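Local coordinates for protein Kinase A (Toxoplasma gondii, PDB 5J3U) that binds cyclic AMP through two cyclic nucleotide-binding domains and, as a regulatory chain of protein kinase A, probably inhibits the catalytic subunit, at residues F180-T191 with E202-G213; N31-E39 with W112-V123. All coordinates share one frame; numbering follows the deposited sequence.

In the fold
The chain carries two cyclic nucleotide-binding domains in tandem, each with its own bound cAMP, and the two contacts sample one domain apiece. Contact 2 (31-39 with 112-123) lies in the first domain, where helix 27-36 and helix 116-138 pack beside the edge of a beta sheet; the side chain of Leu114 in contact 2 is about 12 Å from a bound CMP (cAMP). Contact 1 (180-191 with 202-213) belongs to the second domain and touches its nucleotide directly. The centres of contacts 1 and 2 are 35 Å apart, on opposite sides of the chain's centre, and their nearest atoms stay about 16 Å apart. Helix 116-138, which starts within contact 2, runs on to touch Ile182 and Glu184 of contact 1.

Contact 1: F180-T191 with E202-G213; sequences FYIVEEGSAVAT and EVKKYQAGDYFG. With CMP (adenosine-3',5'-cyclic-monophosphate), chain B.
Tyr181 and Phe212 form the dense part of this contact: Tyr181 CB sits over one face of the Phe212 ring, 3.7 Å from its centroid, and the ring planes are 18° apart, but the rings are displaced so far that they scarcely overlap. Phe212 reaches this place because its CG stands between the backbone N and carbonyl carbon (chi1 59°). Val183 CG2 meets the edge of the same ring, 3.9 Å from Phe212 CE2, while Phe212 CD2 lies on a face of Tyr206. Two antiparallel ladders, 181-182 with 211-212 and 188-191 with 202-206, wrap round the corner at 184-186 as part of the beta-roll of a cyclic nucleotide-binding domain. In the second, Ala188 N reaches Tyr206 O from above the carbonyl plane. At a classic bulge Val203 and Lys204 both stand opposite Ala190, whose O accepts a 2.8 Å bond from Val203 N. The ladders border the cAMP: Gly213 N donates to CMP O2' (3.0 Å), Tyr206 OH lies 3.1 Å from CMP C8, and Ala190 CB and Val203 CG2 lie against the same face of the adenine, by C8 and N7. The outer side is looser and wetter: a water links Gly186 O, Gln207 OE1 and Ala208 N, and exposed Lys205 NZ pairs with Glu202 OE2 (2.9 Å).

Contact 2: N31-E39 with W112-V123; sequences NTVILAMQE and WELGRDTFNAIV
The Trp112 indole carries Glu39 over one face: Glu39 CB stands 3.9 Å from the centroid of the six-membered ring, offset toward its rim, with Trp112 CZ3 the nearest ring atom at 3.5 Å. The Glu39 chain runs out extended past the ring, its carboxylate within 4° of parallel to it. Outside the contact, Trp112 NE1 is hydrogen-bonded to Gln62 OE1, and its side chain touches Leu12 of helix 6-18. Trp112 and Met37, from opposite segments, have the most buried surface. Met37, the first residue beyond helix 27-36, lays CB and CG beside Glu113 O, with CG also near Leu114 CD1; the placing of its methyl is doubtful. Gln38-Glu113 is the hydrogen-bonded and Glu39-Trp112 the non-hydrogen-bonded pair of a short antiparallel ladder between strands 38-42 and 109-115, at the edge of the domain's beta-roll; Met37 comes just before it. Gln38 and Glu113 exchange two backbone bonds, Glu113 N to Gln38 O being 2.8 Å. Val33 is third in buried surface. Its two methyls divide the work: CG1, anti to the backbone N (chi1 174°), meets Leu114 CD2, and CG2 meets Ile122 CG2 (3.8 Å) and Val123 CG2, where residues 116-123 run antiparallel to 31-36 (177°). One turn on, Ala36 CB presses against Thr118 CG2 (3.5 Å), and a water joins Ala36 O to Gly115 N at the helix N-cap.

Contact 1: F180-T191 with E202-G213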
loop_
_atom_site.group_PDB
_atom_site.type_symbol
_atom_site.label_atom_id
_atom_site.label_comp_id
_atom_site.label_asym_id
_atom_site.label_seq_id
_atom_site.Cartn_x
_atom_site.Cartn_y
_atom_site.Cartn_z
ATOM N N PHE A 180 -8.772 5.598 2.813
ATOM C CA PHE A 180 -8.744 7.065 2.902
ATOM C C PHE A 180 -8.009 7.555 1.661
ATOM O O PHE A 180 -7.012 6.941 1.297
ATOM C CB PHE A 180 -8.013 7.474 4.191
ATOM C CG PHE A 180 -7.751 8.956 4.343
ATOM C CD1 PHE A 180 -8.769 9.855 4.472
ATOM C CD2 PHE A 180 -6.443 9.438 4.352
ATOM C CE1 PHE A 180 -8.531 11.196 4.665
ATOM C CE2 PHE A 180 -6.190 10.768 4.597
ATOM C CZ PHE A 180 -7.208 11.668 4.739
ATOM N N TYR A 181 -8.535 8.609 1.012
ATOM C CA TYR A 181 -8.015 9.147 -0.224
ATOM C C TYR A 181 -7.579 10.623 -0.142
ATOM O O TYR A 181 -8.152 11.432 0.588
ATOM C CB TYR A 181 -9.099 9.045 -1.308
ATOM C CG TYR A 181 -9.552 7.662 -1.642
ATOM C CD1 TYR A 181 -8.877 6.882 -2.557
ATOM C CD2 TYR A 181 -10.684 7.125 -1.026
ATOM C CE1 TYR A 181 -9.322 5.599 -2.878
ATOM C CE2 TYR A 181 -11.105 5.854 -1.306
ATOM C CZ TYR A 181 -10.446 5.101 -2.236
ATOM O OH TYR A 181 -10.868 3.835 -2.561
ATOM N N ILE A 182 -6.474 10.947 -0.793
ATOM C CA ILE A 182 -6.044 12.309 -0.995
ATOM C C ILE A 182 -5.798 12.492 -2.516
ATOM O O ILE A 182 -5.146 11.654 -3.178
ATOM C CB ILE A 182 -4.762 12.638 -0.243
ATOM C CG1 ILE A 182 -4.781 12.058 1.201
ATOM C CG2 ILE A 182 -4.588 14.134 -0.279
ATOM C CD1 ILE A 182 -3.432 12.161 1.915
ATOM N N VAL A 183 -6.344 13.548 -3.093
ATOM C CA VAL A 183 -6.232 13.750 -4.489
ATOM C C VAL A 183 -4.805 14.277 -4.728
ATOM O O VAL A 183 -4.440 15.339 -4.217
ATOM C CB VAL A 183 -7.226 14.817 -5.013
ATOM C CG1 VAL A 183 -7.013 15.061 -6.475
ATOM C CG2 VAL A 183 -8.701 14.407 -4.773
ATOM N N GLU A 184 -4.060 13.571 -5.536
ATOM C CA GLU A 184 -2.698 14.035 -5.931
ATOM C C GLU A 184 -2.758 15.053 -7.075
ATOM O O GLU A 184 -2.039 16.059 -7.060
ATOM C CB GLU A 184 -1.851 12.852 -6.403
ATOM C CG GLU A 184 -1.628 11.777 -5.363
ATOM C CD GLU A 184 -0.761 10.600 -5.863
ATOM O OE1 GLU A 184 0.354 10.910 -6.410
ATOM O OE2 GLU A 184 -1.175 9.406 -5.675
ATOM N N GLU A 185 -3.565 14.750 -8.087
ATOM C CA GLU A 185 -3.798 15.597 -9.251
ATOM C C GLU A 185 -5.182 15.277 -9.809
ATOM O O GLU A 185 -5.694 14.169 -9.606
ATOM C CB GLU A 185 -2.769 15.336 -10.366
ATOM C CG GLU A 185 -1.312 15.607 -10.038
ATOM C CD GLU A 185 -0.448 15.590 -11.321
ATOM O OE1 GLU A 185 -0.402 16.617 -12.027
ATOM O OE2 GLU A 185 0.163 14.559 -11.596
ATOM N N GLY A 186 -5.742 16.206 -10.589
ATOM C CA GLY A 186 -7.080 16.060 -11.134
ATOM C C GLY A 186 -8.166 16.508 -10.199
ATOM O O GLY A 186 -7.959 17.319 -9.332
ATOM N N SER A 187 -9.360 15.955 -10.375
ATOM C CA SER A 187 -10.524 16.509 -9.759
ATOM C C SER A 187 -11.571 15.427 -9.533
ATOM O O SER A 187 -11.592 14.418 -10.230
ATOM C CB SER A 187 -11.098 17.611 -10.677
ATOM O OG SER A 187 -12.173 18.314 -10.082
ATOM N N ALA A 188 -12.451 15.684 -8.602
ATOM C CA ALA A 188 -13.586 14.764 -8.283
ATOM C C ALA A 188 -14.692 15.552 -7.727
ATOM O O ALA A 188 -14.516 16.715 -7.321
ATOM C CB ALA A 188 -13.164 13.673 -7.293
ATOM N N VAL A 189 -15.886 14.939 -7.716
ATOM C CA VAL A 189 -17.047 15.500 -7.101
ATOM C C VAL A 189 -17.691 14.484 -6.130
ATOM O O VAL A 189 -17.692 13.298 -6.404
ATOM C CB VAL A 189 -18.109 15.962 -8.136
ATOM C CG1 VAL A 189 -17.470 17.087 -8.987
ATOM C CG2 VAL A 189 -18.547 14.809 -9.024
ATOM N N ALA A 190 -18.153 14.988 -5.013
ATOM C CA ALA A 190 -18.956 14.208 -4.065
ATOM C C ALA A 190 -20.416 14.497 -4.365
ATOM O O ALA A 190 -20.822 15.685 -4.427
ATOM C CB ALA A 190 -18.643 14.619 -2.659
ATOM N N THR A 191 -21.199 13.432 -4.457
ATOM C CA THR A 191 -22.671 13.571 -4.583
ATOM C C THR A 191 -23.267 12.721 -3.495
ATOM O O THR A 191 -22.730 11.638 -3.164
ATOM C CB THR A 191 -23.164 13.155 -5.979
ATOM O OG1 THR A 191 -23.087 11.736 -6.179
ATOM C CG2 THR A 191 -22.352 13.790 -7.062
ATOM N N GLU A 202 -24.954 17.046 -6.021
ATOM C CA GLU A 202 -23.556 17.410 -5.827
ATOM C C GLU A 202 -23.437 18.199 -4.554
ATOM O O GLU A 202 -24.202 19.110 -4.341
ATOM C CB GLU A 202 -22.996 18.184 -7.004
ATOM C CG GLU A 202 -21.556 18.602 -6.737
ATOM C CD GLU A 202 -20.991 19.465 -7.841
ATOM O OE1 GLU A 202 -21.210 19.131 -9.033
ATOM O OE2 GLU A 202 -20.345 20.477 -7.474
ATOM N N VAL A 203 -22.468 17.842 -3.712
ATOM C CA VAL A 203 -22.236 18.458 -2.420
ATOM C C VAL A 203 -20.798 18.974 -2.202
ATOM O O VAL A 203 -20.547 19.694 -1.222
ATOM C CB VAL A 203 -22.633 17.547 -1.244
ATOM C CG1 VAL A 203 -24.130 17.282 -1.293
ATOM C CG2 VAL A 203 -21.910 16.212 -1.247
ATOM N N LYS A 204 -19.874 18.628 -3.085
ATOM C CA LYS A 204 -18.483 19.152 -2.924
ATOM C C LYS A 204 -17.734 18.889 -4.183
ATOM O O LYS A 204 -18.001 17.913 -4.876
ATOM C CB LYS A 204 -17.774 18.489 -1.743
ATOM C CG LYS A 204 -16.460 19.157 -1.386
ATOM C CD LYS A 204 -16.138 18.830 0.041
ATOM C CE LYS A 204 -14.789 19.366 0.442
ATOM N NZ LYS A 204 -14.902 20.780 0.871
ATOM N N LYS A 205 -16.756 19.762 -4.502
ATOM C CA LYS A 205 -15.888 19.586 -5.639
ATOM C C LYS A 205 -14.486 19.469 -5.059
ATOM O O LYS A 205 -14.177 20.211 -4.139
ATOM C CB LYS A 205 -15.926 20.826 -6.552
ATOM C CG LYS A 205 -17.313 21.262 -7.009
ATOM C CD LYS A 205 -17.277 22.628 -7.737
ATOM C CE LYS A 205 -18.617 22.994 -8.390
ATOM N NZ LYS A 205 -18.978 22.085 -9.527
ATOM N N TYR A 206 -13.709 18.494 -5.507
ATOM C CA TYR A 206 -12.350 18.283 -4.968
ATOM C C TYR A 206 -11.340 18.692 -6.004
ATOM O O TYR A 206 -11.551 18.515 -7.179
ATOM C CB TYR A 206 -12.100 16.813 -4.622
ATOM C CG TYR A 206 -12.900 16.377 -3.442
ATOM C CD1 TYR A 206 -12.709 16.937 -2.199
ATOM C CD2 TYR A 206 -13.940 15.459 -3.587
ATOM C CE1 TYR A 206 -13.462 16.565 -1.116
ATOM C CE2 TYR A 206 -14.666 15.025 -2.472
ATOM C CZ TYR A 206 -14.446 15.581 -1.269
ATOM O OH TYR A 206 -15.196 15.234 -0.183
ATOM N N GLN A 207 -10.217 19.171 -5.517
ATOM C CA GLN A 207 -9.044 19.472 -6.356
ATOM C C GLN A 207 -7.810 18.868 -5.693
ATOM O O GLN A 207 -7.851 18.349 -4.571
ATOM C CB GLN A 207 -8.835 20.992 -6.469
ATOM C CG GLN A 207 -9.922 21.754 -7.189
ATOM C CD GLN A 207 -10.140 21.373 -8.677
ATOM O OE1 GLN A 207 -9.176 21.081 -9.470
ATOM N NE2 GLN A 207 -11.438 21.383 -9.073
ATOM N N ALA A 208 -6.678 19.022 -6.374
ATOM C CA ALA A 208 -5.418 18.465 -5.868
ATOM C C ALA A 208 -5.131 18.932 -4.441
ATOM O O ALA A 208 -5.226 20.121 -4.124
ATOM C CB ALA A 208 -4.264 18.797 -6.808
ATOM N N GLY A 209 -4.805 17.973 -3.559
ATOM C CA GLY A 209 -4.521 18.251 -2.183
ATOM C C GLY A 209 -5.685 18.029 -1.237
ATOM O O GLY A 209 -5.499 17.960 -0.068
ATOM N N ASP A 210 -6.892 17.907 -1.766
ATOM C CA ASP A 210 -8.062 17.623 -0.901
ATOM C C ASP A 210 -8.159 16.139 -0.535
ATOM O O ASP A 210 -7.714 15.288 -1.295
ATOM C CB ASP A 210 -9.321 17.975 -1.634
ATOM C CG ASP A 210 -9.515 19.471 -1.796
ATOM O OD1 ASP A 210 -8.978 20.225 -0.972
ATOM O OD2 ASP A 210 -10.191 19.895 -2.757
ATOM N N TYR A 211 -8.790 15.839 0.594
ATOM C CA TYR A 211 -8.958 14.453 1.038
ATOM C C TYR A 211 -10.441 14.100 1.091
ATOM O O TYR A 211 -11.286 14.997 1.166
ATOM C CB TYR A 211 -8.337 14.227 2.408
ATOM C CG TYR A 211 -8.915 15.097 3.481
ATOM C CD1 TYR A 211 -10.129 14.787 4.084
ATOM C CD2 TYR A 211 -8.266 16.299 3.842
ATOM C CE1 TYR A 211 -10.685 15.647 5.028
ATOM C CE2 TYR A 211 -8.826 17.162 4.783
ATOM C CZ TYR A 211 -10.019 16.837 5.365
ATOM O OH TYR A 211 -10.528 17.737 6.299
ATOM N N PHE A 212 -10.722 12.803 1.051
ATOM C CA PHE A 212 -12.092 12.317 1.255
ATOM C C PHE A 212 -12.029 10.855 1.697
ATOM O O PHE A 212 -10.991 10.212 1.576
ATOM C CB PHE A 212 -12.932 12.491 -0.022
ATOM C CG PHE A 212 -12.405 11.780 -1.231
ATOM C CD1 PHE A 212 -12.745 10.438 -1.480
ATOM C CD2 PHE A 212 -11.568 12.412 -2.145
ATOM C CE1 PHE A 212 -12.337 9.769 -2.608
ATOM C CE2 PHE A 212 -11.121 11.720 -3.288
ATOM C CZ PHE A 212 -11.479 10.407 -3.524
ATOM N N GLY A 213 -13.169 10.311 2.164
ATOM C CA GLY A 213 -13.238 8.922 2.513
ATOM C C GLY A 213 -12.835 8.684 3.952
ATOM O O GLY A 213 -12.599 7.537 4.320
HETATM P P CMP B . -16.944 8.650 3.482
HETATM O O1P CMP B . -15.929 7.688 3.949
HETATM O O2P CMP B . -18.336 8.596 4.122
HETATM O "O5'" CMP B . -17.094 8.457 1.900
HETATM C "C5'" CMP B . -17.830 9.467 1.185
HETATM C "C4'" CMP B . -17.029 10.752 1.416
HETATM O "O4'" CMP B . -17.583 11.940 0.828
HETATM C "C3'" CMP B . -17.050 11.122 2.887
HETATM O "O3'" CMP B . -16.309 10.137 3.620
HETATM C "C2'" CMP B . -16.497 12.524 2.890
HETATM O "O2'" CMP B . -15.046 12.529 2.764
HETATM C "C1'" CMP B . -17.027 13.015 1.547
HETATM N N9 CMP B . -18.053 14.004 1.688
HETATM C C8 CMP B . -18.067 15.145 0.964
HETATM N N7 CMP B . -19.199 15.888 1.269
HETATM C C5 CMP B . -19.925 15.179 2.160
HETATM C C6 CMP B . -21.203 15.364 2.911
HETATM N N6 CMP B . -21.979 16.479 2.741
HETATM N N1 CMP B . -21.537 14.373 3.750
HETATM C C2 CMP B . -20.840 13.220 3.948
HETATM N N3 CMP B . -19.652 13.006 3.295
HETATM C C4 CMP B . -19.159 13.936 2.443
HETATM O O HOH W 1 -6.694 19.782 -9.074
#

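Contact 2: N31-E39 with W112-V123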
loop_
_atom_site.group_PDB
_atom_site.type_symbol
_atom_site.label_atom_id
_atom_site.label_comp_id
_atom_site.label_asym_id
_atom_site.label_seq_id
_atom_site.Cartn_x
_atom_site.Cartn_y
_atom_site.Cartn_z
ATOM N N ASN A 31 5.105 -6.467 -15.788
ATOM C CA ASN A 31 5.235 -7.718 -16.555
ATOM C C ASN A 31 6.680 -8.277 -16.606
ATOM O O ASN A 31 6.881 -9.481 -16.470
ATOM C CB ASN A 31 4.612 -7.589 -17.930
ATOM C CG ASN A 31 4.627 -8.885 -18.683
ATOM O OD1 ASN A 31 5.466 -9.097 -19.582
ATOM N ND2 ASN A 31 3.734 -9.774 -18.315
ATOM N N THR A 32 7.654 -7.426 -16.796
ATOM C CA THR A 32 9.068 -7.793 -16.736
ATOM C C THR A 32 9.528 -8.337 -15.385
ATOM O O THR A 32 10.180 -9.361 -15.299
ATOM C CB THR A 32 9.860 -6.573 -17.112
ATOM O OG1 THR A 32 9.516 -6.257 -18.446
ATOM C CG2 THR A 32 11.378 -6.732 -17.002
ATOM N N VAL A 33 9.100 -7.675 -14.312
ATOM C CA VAL A 33 9.294 -8.235 -12.956
ATOM C C VAL A 33 8.636 -9.608 -12.827
ATOM O O VAL A 33 9.274 -10.548 -12.355
ATOM C CB VAL A 33 8.744 -7.280 -11.839
ATOM C CG1 VAL A 33 8.830 -7.967 -10.496
ATOM C CG2 VAL A 33 9.482 -5.951 -11.825
ATOM N N ILE A 34 7.407 -9.763 -13.291
ATOM C CA ILE A 34 6.726 -11.046 -13.254
ATOM C C ILE A 34 7.548 -12.098 -14.011
ATOM O O ILE A 34 7.774 -13.204 -13.494
ATOM C CB ILE A 34 5.264 -10.957 -13.759
ATOM C CG1 ILE A 34 4.433 -10.159 -12.733
ATOM C CG2 ILE A 34 4.626 -12.327 -13.992
ATOM C CD1 ILE A 34 3.056 -9.775 -13.251
ATOM N N LEU A 35 8.076 -11.712 -15.166
ATOM C CA LEU A 35 8.891 -12.684 -15.973
ATOM C C LEU A 35 10.095 -13.176 -15.158
ATOM O O LEU A 35 10.429 -14.366 -15.182
ATOM C CB LEU A 35 9.383 -12.033 -17.250
ATOM C CG LEU A 35 10.169 -12.947 -18.217
ATOM C CD1 LEU A 35 9.331 -14.128 -18.649
ATOM C CD2 LEU A 35 10.652 -12.170 -19.408
ATOM N N ALA A 36 10.740 -12.237 -14.478
ATOM C CA ALA A 36 11.938 -12.506 -13.671
ATOM C C ALA A 36 11.682 -13.309 -12.416
ATOM O O ALA A 36 12.585 -13.982 -11.926
ATOM C CB ALA A 36 12.664 -11.223 -13.360
ATOM N N MET A 37 10.457 -13.313 -11.922
ATOM C CA MET A 37 10.153 -13.970 -10.654
ATOM C C MET A 37 10.126 -15.502 -10.764
ATOM O O MET A 37 9.694 -16.055 -11.795
ATOM C CB MET A 37 8.840 -13.448 -10.095
ATOM C CG MET A 37 8.980 -11.959 -9.821
ATOM S SD MET A 37 8.229 -11.311 -8.376
ATOM C CE MET A 37 9.158 -12.312 -7.304
ATOM N N GLN A 38 10.644 -16.156 -9.731
ATOM C CA GLN A 38 10.651 -17.628 -9.687
ATOM C C GLN A 38 9.883 -18.115 -8.499
ATOM O O GLN A 38 10.028 -17.567 -7.399
ATOM C CB GLN A 38 12.057 -18.137 -9.639
ATOM C CG GLN A 38 12.841 -17.678 -10.851
ATOM C CD GLN A 38 14.230 -18.285 -10.930
ATOM O OE1 GLN A 38 14.584 -19.197 -10.180
ATOM N NE2 GLN A 38 15.023 -17.785 -11.861
ATOM N N GLU A 39 9.042 -19.123 -8.713
ATOM C CA GLU A 39 8.257 -19.686 -7.631
ATOM C C GLU A 39 9.165 -20.388 -6.623
ATOM O O GLU A 39 10.184 -20.965 -6.986
ATOM C CB GLU A 39 7.170 -20.660 -8.133
ATOM C CG GLU A 39 6.185 -21.040 -7.028
ATOM C CD GLU A 39 5.029 -21.913 -7.470
ATOM O OE1 GLU A 39 5.189 -22.662 -8.443
ATOM O OE2 GLU A 39 3.969 -21.855 -6.817
ATOM N N TRP A 112 7.235 -16.075 -4.230
ATOM C CA TRP A 112 7.822 -15.723 -5.492
ATOM C C TRP A 112 9.045 -14.926 -5.171
ATOM O O TRP A 112 9.005 -14.012 -4.368
ATOM C CB TRP A 112 6.871 -14.901 -6.323
ATOM C CG TRP A 112 5.659 -15.654 -6.678
ATOM C CD1 TRP A 112 4.480 -15.697 -6.012
ATOM C CD2 TRP A 112 5.538 -16.544 -7.780
ATOM N NE1 TRP A 112 3.609 -16.557 -6.638
ATOM C CE2 TRP A 112 4.232 -17.070 -7.745
ATOM C CE3 TRP A 112 6.402 -16.923 -8.814
ATOM C CZ2 TRP A 112 3.758 -17.947 -8.718
ATOM C CZ3 TRP A 112 5.927 -17.777 -9.764
ATOM C CH2 TRP A 112 4.624 -18.306 -9.686
ATOM N N GLU A 113 10.121 -15.284 -5.800
ATOM C CA GLU A 113 11.446 -14.746 -5.540
ATOM C C GLU A 113 11.903 -13.815 -6.678
ATOM O O GLU A 113 11.791 -14.193 -7.842
ATOM C CB GLU A 113 12.404 -15.933 -5.400
ATOM C CG GLU A 113 13.868 -15.541 -5.243
ATOM C CD GLU A 113 14.809 -16.733 -5.091
ATOM O OE1 GLU A 113 14.405 -17.746 -4.520
ATOM O OE2 GLU A 113 15.958 -16.635 -5.561
ATOM N N LEU A 114 12.448 -12.635 -6.347
ATOM C CA LEU A 114 12.985 -11.696 -7.295
ATOM C C LEU A 114 14.443 -11.431 -7.003
ATOM O O LEU A 114 14.818 -11.022 -5.863
ATOM C CB LEU A 114 12.244 -10.343 -7.205
ATOM C CG LEU A 114 12.684 -9.247 -8.200
ATOM C CD1 LEU A 114 12.434 -9.625 -9.657
ATOM C CD2 LEU A 114 11.954 -7.952 -7.926
ATOM N N GLY A 115 15.285 -11.580 -8.020
ATOM C CA GLY A 115 16.718 -11.322 -7.861
ATOM C C GLY A 115 17.104 -9.860 -7.772
ATOM O O GLY A 115 16.399 -8.967 -8.246
ATOM N N ARG A 116 18.208 -9.624 -7.084
ATOM C CA ARG A 116 18.744 -8.290 -6.873
ATOM C C ARG A 116 18.990 -7.528 -8.183
ATOM O O ARG A 116 18.735 -6.316 -8.253
ATOM C CB ARG A 116 20.047 -8.373 -6.065
ATOM C CG ARG A 116 20.779 -7.057 -5.939
ATOM C CD ARG A 116 22.098 -7.216 -5.218
ATOM N NE ARG A 116 21.937 -7.386 -3.780
ATOM C CZ ARG A 116 21.784 -6.401 -2.884
ATOM N NH1 ARG A 116 21.699 -5.126 -3.264
ATOM N NH2 ARG A 116 21.698 -6.699 -1.573
ATOM N N ASP A 117 19.506 -8.214 -9.212
ATOM C CA ASP A 117 19.812 -7.516 -10.456
ATOM C C ASP A 117 18.539 -6.964 -11.121
ATOM O O ASP A 117 18.497 -5.798 -11.559
ATOM C CB ASP A 117 20.636 -8.373 -11.430
ATOM C CG ASP A 117 22.098 -8.587 -10.955
ATOM O OD1 ASP A 117 22.632 -7.808 -10.116
ATOM O OD2 ASP A 117 22.713 -9.554 -11.455
ATOM N N THR A 118 17.493 -7.759 -11.144
ATOM C CA THR A 118 16.230 -7.316 -11.762
ATOM C C THR A 118 15.600 -6.215 -10.901
ATOM O O THR A 118 15.128 -5.222 -11.419
ATOM C CB THR A 118 15.266 -8.488 -11.992
ATOM O OG1 THR A 118 15.933 -9.448 -12.833
ATOM C CG2 THR A 118 13.963 -8.026 -12.664
ATOM N N PHE A 119 15.624 -6.415 -9.599
ATOM C CA PHE A 119 15.165 -5.366 -8.693
ATOM C C PHE A 119 15.892 -4.029 -8.923
ATOM O O PHE A 119 15.257 -2.962 -9.055
ATOM C CB PHE A 119 15.289 -5.826 -7.259
ATOM C CG PHE A 119 14.839 -4.795 -6.281
ATOM C CD1 PHE A 119 13.477 -4.625 -6.022
ATOM C CD2 PHE A 119 15.760 -3.994 -5.642
ATOM C CE1 PHE A 119 13.043 -3.669 -5.092
ATOM C CE2 PHE A 119 15.330 -3.013 -4.731
ATOM C CZ PHE A 119 13.988 -2.876 -4.468
ATOM N N ASN A 120 17.212 -4.086 -9.002
ATOM C CA ASN A 120 18.013 -2.897 -9.288
ATOM C C ASN A 120 17.711 -2.268 -10.588
ATOM O O ASN A 120 17.582 -1.059 -10.655
ATOM C CB ASN A 120 19.539 -3.161 -9.196
ATOM C CG ASN A 120 20.009 -3.298 -7.766
ATOM O OD1 ASN A 120 19.263 -3.001 -6.819
ATOM N ND2 ASN A 120 21.223 -3.786 -7.592
ATOM N N ALA A 121 17.560 -3.073 -11.635
ATOM C CA ALA A 121 17.298 -2.533 -12.976
ATOM C C ALA A 121 15.901 -1.906 -13.164
ATOM O O ALA A 121 15.776 -0.877 -13.795
ATOM C CB ALA A 121 17.482 -3.652 -13.997
ATOM N N ILE A 122 14.856 -2.539 -12.632
ATOM C CA ILE A 122 13.461 -2.197 -12.969
ATOM C C ILE A 122 12.727 -1.454 -11.846
ATOM O O ILE A 122 11.924 -0.563 -12.148
ATOM C CB ILE A 122 12.640 -3.448 -13.287
ATOM C CG1 ILE A 122 13.321 -4.305 -14.378
ATOM C CG2 ILE A 122 11.181 -3.105 -13.650
ATOM C CD1 ILE A 122 13.354 -3.640 -15.750
ATOM N N VAL A 123 12.999 -1.825 -10.590
ATOM C CA VAL A 123 12.196 -1.395 -9.443
ATOM C C VAL A 123 12.783 -0.310 -8.537
ATOM O O VAL A 123 12.062 0.559 -8.101
ATOM C CB VAL A 123 11.859 -2.563 -8.516
ATOM C CG1 VAL A 123 10.708 -2.177 -7.569
ATOM C CG2 VAL A 123 11.433 -3.783 -9.293
HETATM O O HOH W 2 14.797 -12.850 -10.509
#